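Local coordinates for protein KLLA0E08119p (Kluyveromyces lactis, PDB 3VA7) that probably carboxylates urea with bicarbonate and ATP, using a biotin cofactor, as the urea carboxylase part of a larger enzyme that probably also hydrolyses the allophanate formed, at residues A[614-619]-A[625-630]. Sequence-based numbering, arbitrary orientation.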
loop_
_atom_site.group_PDB
_atom_site.type_symbol
_atom_site.label_atom_id
_atom_site.label_comp_id
_atom_site.label_asym_id
_atom_site.label_seq_id
_atom_site.Cartn_x
_atom_site.Cartn_y
_atom_site.Cartn_z
ATOM N N GLY A 614 0.559 -2.189 4.473
ATOM C CA GLY A 614 0.631 -2.369 5.911
ATOM C C GLY A 614 0.969 -1.071 6.587
ATOM O O GLY A 614 0.963 -0.018 5.956
ATOM N N GLY A 615 1.239 -1.148 7.886
ATOM C CA GLY A 615 1.581 0.039 8.694
ATOM C C GLY A 615 0.540 1.137 8.682
ATOM O O GLY A 615 -0.653 0.879 8.603
ATOM N N TYR A 616 1.005 2.368 8.822
ATOM C CA TYR A 616 0.171 3.548 8.633
ATOM C C TYR A 616 0.052 3.853 7.127
ATOM O O TYR A 616 0.905 4.497 6.486
ATOM C CB TYR A 616 0.687 4.753 9.415
ATOM C CG TYR A 616 -0.287 5.887 9.346
ATOM C CD1 TYR A 616 -1.450 5.899 10.148
ATOM C CD2 TYR A 616 -0.090 6.934 8.439
ATOM C CE1 TYR A 616 -2.366 6.937 10.046
ATOM C CE2 TYR A 616 -0.991 7.966 8.328
ATOM C CZ TYR A 616 -2.124 7.972 9.130
ATOM O OH TYR A 616 -3.009 9.029 8.986
ATOM N N ASN A 617 -1.030 3.334 6.569
ATOM C CA ASN A 617 -1.311 3.484 5.166
ATOM C C ASN A 617 -0.123 3.241 4.241
ATOM O O ASN A 617 0.175 4.044 3.348
ATOM C CB ASN A 617 -1.964 4.848 4.875
ATOM C CG ASN A 617 -2.671 4.854 3.502
ATOM O OD1 ASN A 617 -2.674 5.881 2.806
ATOM N ND2 ASN A 617 -3.248 3.674 3.094
ATOM N N GLY A 618 0.558 2.133 4.454
ATOM C CA GLY A 618 1.629 1.733 3.535
ATOM C C GLY A 618 2.908 2.546 3.465
ATOM O O GLY A 618 3.695 2.332 2.540
ATOM N N ARG A 619 3.166 3.438 4.424
ATOM C CA ARG A 619 4.356 4.324 4.330
ATOM C C ARG A 619 4.896 4.788 5.679
ATOM O O ARG A 619 4.231 4.639 6.698
ATOM C CB ARG A 619 4.070 5.597 3.491
ATOM C CG ARG A 619 2.862 6.402 3.994
ATOM C CD ARG A 619 2.952 7.937 3.799
ATOM N NE ARG A 619 1.742 8.611 4.309
ATOM C CZ ARG A 619 1.608 9.125 5.547
ATOM N NH1 ARG A 619 2.616 9.039 6.443
ATOM N NH2 ARG A 619 0.461 9.702 5.917
ATOM N N ASP A 625 0.347 13.418 10.551
ATOM C CA ASP A 625 -0.339 12.132 10.843
ATOM C C ASP A 625 -0.863 12.016 12.267
ATOM O O ASP A 625 -0.335 12.632 13.183
ATOM C CB ASP A 625 0.540 10.908 10.559
ATOM C CG ASP A 625 0.896 10.755 9.096
ATOM O OD1 ASP A 625 0.076 11.144 8.222
ATOM O OD2 ASP A 625 2.016 10.240 8.839
ATOM N N VAL A 626 -1.888 11.178 12.429
ATOM C CA VAL A 626 -2.585 10.948 13.685
ATOM C C VAL A 626 -2.807 9.448 13.930
ATOM O O VAL A 626 -3.662 8.821 13.297
ATOM C CB VAL A 626 -3.959 11.643 13.649
ATOM C CG1 VAL A 626 -4.879 11.153 14.756
ATOM C CG2 VAL A 626 -3.808 13.201 13.643
ATOM N N LEU A 627 -2.097 8.869 14.897
ATOM C CA LEU A 627 -2.215 7.442 15.130
ATOM C C LEU A 627 -2.959 7.094 16.384
ATOM O O LEU A 627 -2.652 7.607 17.443
ATOM C CB LEU A 627 -0.829 6.818 15.168
ATOM C CG LEU A 627 -0.169 6.564 13.817
ATOM C CD1 LEU A 627 0.402 7.842 13.209
ATOM C CD2 LEU A 627 0.911 5.556 14.036
ATOM N N PHE A 628 -3.891 6.164 16.244
ATOM C CA PHE A 628 -4.830 5.778 17.276
ATOM C C PHE A 628 -4.305 4.681 18.158
ATOM O O PHE A 628 -3.600 3.792 17.661
ATOM C CB PHE A 628 -6.184 5.375 16.643
ATOM C CG PHE A 628 -6.983 6.561 16.222
ATOM C CD1 PHE A 628 -6.766 7.154 14.974
ATOM C CD2 PHE A 628 -7.858 7.167 17.108
ATOM C CE1 PHE A 628 -7.450 8.316 14.599
ATOM C CE2 PHE A 628 -8.544 8.309 16.754
ATOM C CZ PHE A 628 -8.333 8.895 15.499
ATOM N N LEU A 629 -4.652 4.739 19.457
ATOM C CA LEU A 629 -4.215 3.733 20.434
ATOM C C LEU A 629 -5.362 2.853 20.844
ATOM O O LEU A 629 -6.460 3.002 20.324
ATOM C CB LEU A 629 -3.631 4.370 21.681
ATOM C CG LEU A 629 -2.507 5.391 21.584
ATOM C CD1 LEU A 629 -1.931 5.535 22.987
ATOM C CD2 LEU A 629 -1.419 5.007 20.561
ATOM N N ASN A 630 -5.111 1.968 21.806
ATOM C CA ASN A 630 -6.065 0.961 22.221
ATOM C C ASN A 630 -6.369 1.062 23.733
ATOM O O ASN A 630 -6.052 0.136 24.498
ATOM C CB ASN A 630 -5.497 -0.416 21.842
ATOM C CG ASN A 630 -6.236 -1.587 22.499
ATOM O OD1 ASN A 630 -7.431 -1.488 22.822
ATOM N ND2 ASN A 630 -5.526 -2.713 22.688
#
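Asp-625 meets Arg-619 end-on, one carboxylate oxygen to each terminal nitrogen. Arg-619 NH1 donates to Asp-625 OD2 at 2.7 Å, nearly straight (169°), and Arg-619 NH2 to Asp-625 OD1 at 2.7 Å. Both oxygens are approached on their syn sides by donors tilted somewhat from the carboxylate plane, while the oxygens themselves lie close to the guanidinium plane; the two planes are 19° apart. OD2 also accepts the backbone N-H of Lys-622, in the connection between the two segments. The Tyr-616 ring leans against this carboxylate at a slant, with CE2 3.4 Å from OD1 of Asp-625. Its CG stands opposite the backbone N (chi1 -172°), which carries the ring out to Asp-625 and Leu-627. Val-626 turns its CB away from the loop, and its carbonyl O lies 4.0 Å from CE1 of Tyr-616. Leu-627 then sets CD1 over one ring face, toward the rim, while its CG lies 3.9 Å from Tyr-616 CD1. Strand 626-628 edges an antiparallel sheet in the carboxyltransferase region, beside strand 477-480. The chemistry therefore joins a two-bonded ion pair to an apolar ring contact between the 614-619 loop and segment 625-630; the paired arginine and the Lys-622 N-H would probably favour an ionised Asp-625.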